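Local coordinates for alkylhydroperoxidase AhpD core: uncharacterized peroxidase-related protein (Ralstonia eutropha, PDB 2PRR) that is uncharacterised but, as an AhpD-like member of the carboxymuconolactone decarboxylase family, probably acts as a peroxidase that reduces hydroperoxides, at residues Met63-Leu69 with Asp161-Ile165; Val79-Ala83 with Gln110-Asn114; Pro122-Met127 with Leu149-Phe154. One frame throughout, in Å; residues are numbered along the deposited sequence.

Contact 1. Residues Met63-Leu69 with Asp161-Ile165; sequences MLKDGGL and DIAAI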
loop_
_atom_site.group_PDB
_atom_site.type_symbol
_atom_site.label_atom_id
_atom_site.label_comp_id
_atom_site.label_asym_id
_atom_site.label_seq_id
_atom_site.Cartn_x
_atom_site.Cartn_y
_atom_site.Cartn_z
HETATM N N MSE D 63 -10.853 28.905 -8.639
HETATM C CA MSE D 63 -10.315 28.937 -9.967
HETATM C C MSE D 63 -10.451 30.323 -10.594
HETATM O O MSE D 63 -9.810 30.590 -11.591
HETATM C CB MSE D 63 -11.001 27.884 -10.842
HETATM C CG MSE D 63 -11.049 26.491 -10.278
HETATM SE SE MSE D 63 -9.301 25.823 -9.882
HETATM C CE MSE D 63 -8.768 25.426 -11.346
ATOM N N LEU D 64 -11.261 31.208 -10.025
ATOM C CA LEU D 64 -11.434 32.533 -10.624
ATOM C C LEU D 64 -10.814 33.685 -9.813
ATOM O O LEU D 64 -10.647 34.772 -10.340
ATOM C CB LEU D 64 -12.908 32.777 -10.948
ATOM C CG LEU D 64 -13.566 31.768 -11.910
ATOM C CD1 LEU D 64 -14.976 32.165 -12.272
ATOM C CD2 LEU D 64 -12.769 31.645 -13.178
ATOM N N LYS D 65 -10.416 33.442 -8.567
ATOM C CA LYS D 65 -9.818 34.488 -7.739
ATOM C C LYS D 65 -8.520 35.050 -8.298
ATOM O O LYS D 65 -7.946 34.500 -9.234
ATOM C CB LYS D 65 -9.523 33.938 -6.333
ATOM C CG LYS D 65 -8.450 32.841 -6.274
ATOM C CD LYS D 65 -8.313 32.234 -4.867
ATOM C CE LYS D 65 -7.524 33.115 -3.896
ATOM N NZ LYS D 65 -6.041 33.126 -4.091
ATOM N N ASP D 66 -8.069 36.167 -7.730
ATOM C CA ASP D 66 -6.756 36.706 -8.063
ATOM C C ASP D 66 -5.851 35.880 -7.139
ATOM O O ASP D 66 -6.252 35.532 -6.017
ATOM C CB ASP D 66 -6.680 38.227 -7.819
ATOM C CG ASP D 66 -7.607 39.016 -8.730
ATOM N N GLY D 67 -4.672 35.494 -7.610
ATOM C CA GLY D 67 -3.811 34.641 -6.791
ATOM C C GLY D 67 -2.400 34.389 -7.293
ATOM O O GLY D 67 -2.032 34.735 -8.406
ATOM N N GLY D 68 -1.592 33.777 -6.438
ATOM C CA GLY D 68 -0.217 33.483 -6.796
ATOM C C GLY D 68 -0.086 32.391 -7.846
ATOM O O GLY D 68 0.987 32.222 -8.418
ATOM N N LEU D 69 -1.156 31.639 -8.096
ATOM C CA LEU D 69 -1.109 30.594 -9.102
ATOM C C LEU D 69 -1.708 31.062 -10.409
ATOM O O LEU D 69 -2.737 31.699 -10.423
ATOM C CB LEU D 69 -1.867 29.372 -8.608
ATOM C CG LEU D 69 -1.497 28.912 -7.212
ATOM C CD1 LEU D 69 -2.363 27.710 -6.872
ATOM C CD2 LEU D 69 -0.002 28.597 -7.132
ATOM N N ASP D 161 -3.819 28.006 -1.633
ATOM C CA ASP D 161 -4.464 27.890 -2.923
ATOM C C ASP D 161 -4.281 26.499 -3.535
ATOM O O ASP D 161 -5.226 25.927 -4.080
ATOM C CB ASP D 161 -3.920 28.952 -3.868
ATOM C CG ASP D 161 -4.386 30.370 -3.507
ATOM O OD1 ASP D 161 -5.316 30.511 -2.707
ATOM O OD2 ASP D 161 -3.832 31.343 -4.051
ATOM N N ILE D 162 -3.060 25.974 -3.447
ATOM C CA ILE D 162 -2.731 24.614 -3.944
ATOM C C ILE D 162 -3.600 23.593 -3.240
ATOM O O ILE D 162 -4.312 22.848 -3.880
ATOM C CB ILE D 162 -1.221 24.252 -3.711
ATOM C CG1 ILE D 162 -0.321 25.153 -4.553
ATOM C CG2 ILE D 162 -0.930 22.730 -4.014
ATOM C CD1 ILE D 162 1.121 25.190 -4.107
ATOM N N ALA D 163 -3.496 23.592 -1.913
ATOM C CA ALA D 163 -4.236 22.714 -1.028
ATOM C C ALA D 163 -5.755 22.808 -1.214
ATOM O O ALA D 163 -6.430 21.783 -1.247
ATOM C CB ALA D 163 -3.836 22.986 0.420
ATOM N N ALA D 164 -6.287 24.020 -1.386
ATOM C CA ALA D 164 -7.709 24.193 -1.598
ATOM C C ALA D 164 -8.183 23.524 -2.895
ATOM O O ALA D 164 -9.178 22.804 -2.910
ATOM C CB ALA D 164 -8.066 25.690 -1.595
ATOM N N ILE D 165 -7.473 23.794 -3.983
ATOM C CA ILE D 165 -7.756 23.209 -5.308
ATOM C C ILE D 165 -7.682 21.676 -5.189
ATOM O O ILE D 165 -8.566 20.958 -5.613
ATOM C CB ILE D 165 -6.731 23.729 -6.302
ATOM C CG1 ILE D 165 -7.074 25.190 -6.678
ATOM C CG2 ILE D 165 -6.676 22.856 -7.509
ATOM C CD1 ILE D 165 -6.038 25.845 -7.483
HETATM O O HOH W 1 -1.931 32.976 -3.686
HETATM O O HOH W 2 -4.131 31.264 -6.998
#

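Contact 2. Residues Val79-Ala83 with Gln110-Asn114; sequences VATSA and QVAVN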
loop_
_atom_site.group_PDB
_atom_site.type_symbol
_atom_site.label_atom_id
_atom_site.label_comp_id
_atom_site.label_asym_id
_atom_site.label_seq_id
_atom_site.Cartn_x
_atom_site.Cartn_y
_atom_site.Cartn_z
ATOM N N VAL D 79 -5.083 18.137 -12.794
ATOM C CA VAL D 79 -4.760 16.992 -13.605
ATOM C C VAL D 79 -3.931 15.927 -12.813
ATOM O O VAL D 79 -4.215 14.746 -12.959
ATOM C CB VAL D 79 -4.081 17.387 -14.943
ATOM C CG1 VAL D 79 -3.802 16.175 -15.766
ATOM C CG2 VAL D 79 -4.992 18.359 -15.780
ATOM N N ALA D 80 -2.954 16.350 -12.009
ATOM C CA ALA D 80 -2.101 15.387 -11.284
ATOM C C ALA D 80 -2.840 14.689 -10.168
ATOM O O ALA D 80 -2.635 13.505 -9.933
ATOM C CB ALA D 80 -0.830 16.054 -10.752
ATOM N N THR D 81 -3.685 15.436 -9.466
ATOM C CA THR D 81 -4.456 14.917 -8.341
ATOM C C THR D 81 -5.569 13.989 -8.811
ATOM O O THR D 81 -5.781 12.909 -8.214
ATOM C CB THR D 81 -4.949 16.062 -7.429
ATOM O OG1 THR D 81 -5.760 17.028 -8.154
ATOM C CG2 THR D 81 -3.731 16.750 -6.812
ATOM N N SER D 82 -6.192 14.364 -9.925
ATOM C CA SER D 82 -7.246 13.594 -10.592
ATOM C C SER D 82 -6.717 12.326 -11.194
ATOM O O SER D 82 -7.401 11.294 -11.231
ATOM C CB SER D 82 -7.846 14.411 -11.727
ATOM O OG SER D 82 -8.191 15.700 -11.269
ATOM N N ALA D 83 -5.519 12.434 -11.739
ATOM C CA ALA D 83 -4.838 11.300 -12.287
ATOM C C ALA D 83 -4.592 10.302 -11.136
ATOM O O ALA D 83 -4.844 9.120 -11.314
ATOM C CB ALA D 83 -3.541 11.719 -12.979
ATOM N N GLN D 110 1.585 14.380 -19.857
ATOM C CA GLN D 110 2.765 14.117 -19.027
ATOM C C GLN D 110 2.448 14.183 -17.539
ATOM O O GLN D 110 2.921 13.390 -16.700
ATOM C CB GLN D 110 3.841 15.164 -19.331
ATOM C CG GLN D 110 4.395 15.125 -20.762
ATOM C CD GLN D 110 5.180 16.372 -21.150
ATOM O OE1 GLN D 110 5.374 17.275 -20.339
ATOM N NE2 GLN D 110 5.627 16.428 -22.411
ATOM N N VAL D 111 1.664 15.191 -17.226
ATOM C CA VAL D 111 1.205 15.438 -15.885
ATOM C C VAL D 111 0.228 14.347 -15.434
ATOM O O VAL D 111 0.226 13.971 -14.273
ATOM C CB VAL D 111 0.621 16.890 -15.802
ATOM C CG1 VAL D 111 -0.215 17.101 -14.570
ATOM C CG2 VAL D 111 1.780 17.938 -15.846
ATOM N N ALA D 112 -0.596 13.848 -16.351
ATOM C CA ALA D 112 -1.538 12.799 -16.021
ATOM C C ALA D 112 -0.829 11.448 -15.807
ATOM O O ALA D 112 -1.204 10.709 -14.910
ATOM C CB ALA D 112 -2.574 12.680 -17.057
ATOM N N VAL D 113 0.229 11.174 -16.561
ATOM C CA VAL D 113 0.917 9.872 -16.480
ATOM C C VAL D 113 1.980 9.845 -15.385
ATOM O O VAL D 113 1.986 8.952 -14.537
ATOM C CB VAL D 113 1.480 9.487 -17.871
ATOM C CG1 VAL D 113 1.919 8.084 -17.881
ATOM C CG2 VAL D 113 0.377 9.647 -18.989
ATOM N N ASN D 114 2.861 10.837 -15.378
ATOM C CA ASN D 114 3.905 10.923 -14.363
ATOM C C ASN D 114 4.539 12.302 -14.360
ATOM O O ASN D 114 5.599 12.466 -14.948
ATOM C CB ASN D 114 4.974 9.833 -14.598
ATOM C CG ASN D 114 6.163 9.968 -13.682
ATOM O OD1 ASN D 114 6.054 10.502 -12.568
ATOM N ND2 ASN D 114 7.319 9.459 -14.133
#

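Contact 3. Residues Pro122-Met127 with Leu149-Phe154; sequences PRQRAM and LREHGF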
loop_
_atom_site.group_PDB
_atom_site.type_symbol
_atom_site.label_atom_id
_atom_site.label_comp_id
_atom_site.label_asym_id
_atom_site.label_seq_id
_atom_site.Cartn_x
_atom_site.Cartn_y
_atom_site.Cartn_z
ATOM N N PRO D 122 11.269 23.196 -12.005
ATOM C CA PRO D 122 11.237 22.639 -10.630
ATOM C C PRO D 122 10.292 23.330 -9.650
ATOM O O PRO D 122 9.943 22.721 -8.629
ATOM C CB PRO D 122 12.680 22.782 -10.142
ATOM C CG PRO D 122 13.499 22.965 -11.360
ATOM C CD PRO D 122 12.630 23.595 -12.407
ATOM N N ARG D 123 9.937 24.593 -9.930
ATOM C CA ARG D 123 8.981 25.365 -9.136
ATOM C C ARG D 123 7.607 24.684 -9.228
ATOM O O ARG D 123 6.931 24.475 -8.205
ATOM C CB ARG D 123 8.887 26.830 -9.652
ATOM C CG ARG D 123 7.914 27.724 -8.866
ATOM C CD ARG D 123 7.707 29.094 -9.513
ATOM N NE ARG D 123 6.510 29.774 -8.992
ATOM C CZ ARG D 123 6.497 30.752 -8.084
ATOM N NH1 ARG D 123 7.613 31.221 -7.525
ATOM N NH2 ARG D 123 5.334 31.259 -7.710
ATOM N N GLN D 124 7.201 24.352 -10.458
ATOM C CA GLN D 124 5.943 23.657 -10.696
ATOM C C GLN D 124 5.985 22.185 -10.229
ATOM O O GLN D 124 4.970 21.676 -9.721
ATOM C CB GLN D 124 5.511 23.792 -12.151
ATOM C CG GLN D 124 5.155 25.218 -12.487
ATOM C CD GLN D 124 4.775 25.428 -13.934
ATOM O OE1 GLN D 124 5.058 24.613 -14.802
ATOM N NE2 GLN D 124 4.143 26.556 -14.206
ATOM N N ARG D 125 7.133 21.516 -10.361
ATOM C CA ARG D 125 7.229 20.143 -9.863
ATOM C C ARG D 125 7.037 20.166 -8.338
ATOM O O ARG D 125 6.374 19.277 -7.788
ATOM C CB ARG D 125 8.553 19.476 -10.245
ATOM C CG ARG D 125 8.643 17.993 -9.789
ATOM C CD ARG D 125 10.022 17.408 -10.018
ATOM N NE ARG D 125 10.135 16.063 -9.449
ATOM N N ALA D 126 7.608 21.187 -7.676
ATOM C CA ALA D 126 7.486 21.373 -6.215
ATOM C C ALA D 126 6.028 21.589 -5.773
ATOM O O ALA D 126 5.577 21.040 -4.751
ATOM C CB ALA D 126 8.334 22.539 -5.746
HETATM N N MSE D 127 5.318 22.390 -6.576
HETATM C CA MSE D 127 3.938 22.713 -6.361
HETATM C C MSE D 127 3.127 21.446 -6.431
HETATM O O MSE D 127 2.187 21.282 -5.685
HETATM C CB MSE D 127 3.460 23.679 -7.477
HETATM C CG MSE D 127 2.032 24.084 -7.428
HETATM SE SE MSE D 127 1.501 25.042 -9.068
HETATM C CE MSE D 127 1.427 23.692 -10.259
ATOM N N LEU D 149 8.071 24.869 -0.428
ATOM C CA LEU D 149 7.400 25.702 -1.414
ATOM C C LEU D 149 7.961 27.121 -1.429
ATOM O O LEU D 149 8.071 27.754 -2.493
ATOM C CB LEU D 149 5.899 25.739 -1.127
ATOM C CG LEU D 149 5.128 24.464 -1.454
ATOM C CD1 LEU D 149 3.740 24.504 -0.842
ATOM C CD2 LEU D 149 5.080 24.248 -2.990
ATOM N N ARG D 150 8.293 27.617 -0.237
ATOM C CA ARG D 150 8.828 28.952 -0.101
ATOM C C ARG D 150 10.200 29.073 -0.767
ATOM O O ARG D 150 10.506 30.122 -1.381
ATOM C CB ARG D 150 8.840 29.384 1.365
ATOM C CG ARG D 150 7.418 29.617 1.939
ATOM C CD ARG D 150 7.463 30.428 3.220
ATOM N NE ARG D 150 8.291 29.745 4.210
ATOM C CZ ARG D 150 7.856 28.998 5.221
ATOM N NH1 ARG D 150 6.568 28.812 5.460
ATOM N NH2 ARG D 150 8.747 28.430 6.009
ATOM N N GLU D 151 10.979 27.989 -0.692
ATOM C CA GLU D 151 12.291 27.889 -1.336
ATOM C C GLU D 151 12.208 28.150 -2.834
ATOM O O GLU D 151 13.181 28.588 -3.427
ATOM C CB GLU D 151 12.938 26.492 -1.120
ATOM C CG GLU D 151 13.555 26.224 0.273
ATOM C CD GLU D 151 14.045 24.772 0.461
ATOM N N HIS D 152 11.062 27.837 -3.440
ATOM C CA HIS D 152 10.804 28.092 -4.866
ATOM C C HIS D 152 10.033 29.382 -5.131
ATOM O O HIS D 152 9.523 29.562 -6.219
ATOM C CB HIS D 152 10.041 26.927 -5.498
ATOM C CG HIS D 152 10.838 25.667 -5.589
ATOM N ND1 HIS D 152 11.690 25.404 -6.638
ATOM C CD2 HIS D 152 10.909 24.597 -4.763
ATOM C CE1 HIS D 152 12.251 24.222 -6.454
ATOM N NE2 HIS D 152 11.802 23.713 -5.318
ATOM N N GLY D 153 9.928 30.267 -4.147
ATOM C CA GLY D 153 9.255 31.557 -4.349
ATOM C C GLY D 153 7.755 31.623 -4.086
ATOM O O GLY D 153 7.085 32.591 -4.504
ATOM N N PHE D 154 7.210 30.603 -3.420
ATOM C CA PHE D 154 5.796 30.601 -3.075
ATOM C C PHE D 154 5.652 31.191 -1.685
ATOM O O PHE D 154 6.559 31.104 -0.854
ATOM C CB PHE D 154 5.164 29.183 -3.055
ATOM C CG PHE D 154 5.066 28.508 -4.403
ATOM C CD1 PHE D 154 4.188 28.964 -5.358
ATOM C CD2 PHE D 154 5.806 27.379 -4.688
ATOM C CE1 PHE D 154 4.070 28.344 -6.579
ATOM C CE2 PHE D 154 5.699 26.762 -5.916
ATOM C CZ PHE D 154 4.823 27.251 -6.870
#

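Contact 1. Residues Met63-Leu69 with Asp161-Ile165
The chain from Met63 to Leu69 passes along one flank of the helical turn Asp161-Ile165, with Met63 CA 7.8 Å from Ile165 CA at one end and Leu69 CA 7.5 Å from Asp161 CA at the other. In this all-helical AhpD-like fold it is the link between helices 49-63 and 71-84, laid against the long helix 156-179. A salt bridge holds its middle. The Lys65 chain leaves with CG between the backbone N and the carbonyl carbon (chi1 66°) and bends twice near its end, which brings NZ to 2.8 Å from Asp161 OD2. NZ arrives on the syn side, 29° out of the carboxylate plane, and makes a second, weak bond to Asp161 OD1. It also donates to Asp66 O at 3.1 Å, so one ammonium group bonds both to the helix and to the backbone of its own loop. Asp161 OD1 also forms a salt bridge to Arg48 of the second subunit, which links helix 156-179 to the neighbouring chain. Beside the charges lies an apolar strip: Leu69 CD1 rests 3.6 Å from Asp161 CB and also touches Ile162 and Ile165, while the selenium of Met63, a selenomethionine, meets Ile165 CG1 at 4.0 Å. Two waters donate to Asp161 OD2 and accept from the backbone, one from Gly68 N and the other from Leu69 N, the latter 3.2 Å from its water oxygen.

Contact 2. Residues Val79-Ala83 with Gln110-Asn114
This is an apolar helix-to-helix contact in which small residues of Val79-Ala83, on helix 71-84, pack against Val111 and Ala112 of the short helix 107-114. The two segments run in roughly the same direction, their axes 7.9 Å apart and crossing at -36°, and no hydrogen bond joins them. The close spacing rests on alanine. Ala83 and Ala112 bring their CA atoms to 5.2 Å, and the methyl of Ala83 presses on the backbone, with CB 3.2 Å from Ala112 O, a tight approach; the two alanine methyls are looser neighbours. Toward the start of both segments the valines take over, their side chains crossing at about a right angle. Val111 places CG1 anti to its own backbone N (chi1 164°), and this branch reaches across to the other helix, lying 3.9 Å from Val79 CG1. The same methyl comes 3.8 Å from Ala80 N and 4.0 Å from Ala80 CB, so it bears on two consecutive residues of the opposing turn. Val79 CG1 in turn is shared: besides Val111 it touches Ala112 CB at 3.9 Å. The side chain of Ala112 is about 4 Å from a bound triethylene glycol, probably left from crystallisation. Beyond the pair, Val113 O accepts from Gln86 NE2 of the third subunit, so helix 107-114 also takes part in the assembly. Ala80, together with Thr81, also packs on helix 122-137, and Val79 also touches His94, while Ser82 touches Cys90, both on helix 88-102. Cys87, Cys90 and His94 are spaced as in the CXXC-plus-histidine motif of AhpD, which suggests a related redox site. Helix 71-84 thus packs against helices 88-102, 107-114 and 122-137.

Contact 3. Residues Pro122-Met127 with Leu149-Phe154
Pro122 and Arg123 open helix 122-137 against His152, Gly153 and Phe154, the turn that closes helix 143-151 with a Schellman motif. Pro122 turns its carbonyl O over one face of the His152 imidazole, near the rim and 3.5 Å from CE1, while that same oxygen takes the helical bond from Ala126 N. Arg123 carries much of the contact. Its CG stands anti to the backbone N (chi1 -179°) and the chain stays extended to NE, which lays the guanidinium over a face of the Phe154 ring. CZ lies 4.1 Å from the ring centroid in a cation-pi contact, offset toward the rim, with the two planes 44° apart rather than stacked flat. From there NH1 reaches the two carbonyls at the end of the turn: His152 O at 2.8 Å, a weak bond because the N-H is strongly bent at 116°, and Gly153 O at 3.4 Å, also weak, near the guanidinium plane. Carbonyls at a helix C-terminus carry the negative end of the helix dipole, a setting that probably favours a cation here. The methyl of Ala126 meets a face of the His152 ring, CB being 3.4 Å from CD2, and Ala126 O lies 3.7 Å from Leu149 CD2. Selenomethionine Met127 adds its CB, 3.9 Å from Phe154 CZ, and then leads its selenium away from the turn; its CA also borders Leu149 CD2. Helix 71-84 receives the side chain of Met127. In the turn itself, Gly153 supplies the positive phi, Gly153 N bonds to Arg150 O, and Leu149 O accepts from both His152 N and Phe154 N, each 3.1 Å away, from opposite faces of its carbonyl plane.

Overall arrangement
From the N terminus, the chain leaves helix 49-63 through Met63-Leu69, whose partner on helix 156-179 comes after 91 intervening residues; contact 1 therefore closes a long, largely helical loop. Contacts 2 and 3 are nested inside it, one after the other. Contact 2 closes first, bringing helix 107-114 back onto helix 71-84, and contact 3 follows, folding the end of helix 143-151 onto the start of helix 122-137. Contacts 1 and 3 touch: Ile162 CD1 packs on Met127 CG, and Leu69 CD2 on Phe154. Contact 2 stands apart, its centre about 18 Å from the centres of the other two, but helix 71-84 joins it to Met127 and to Ile165.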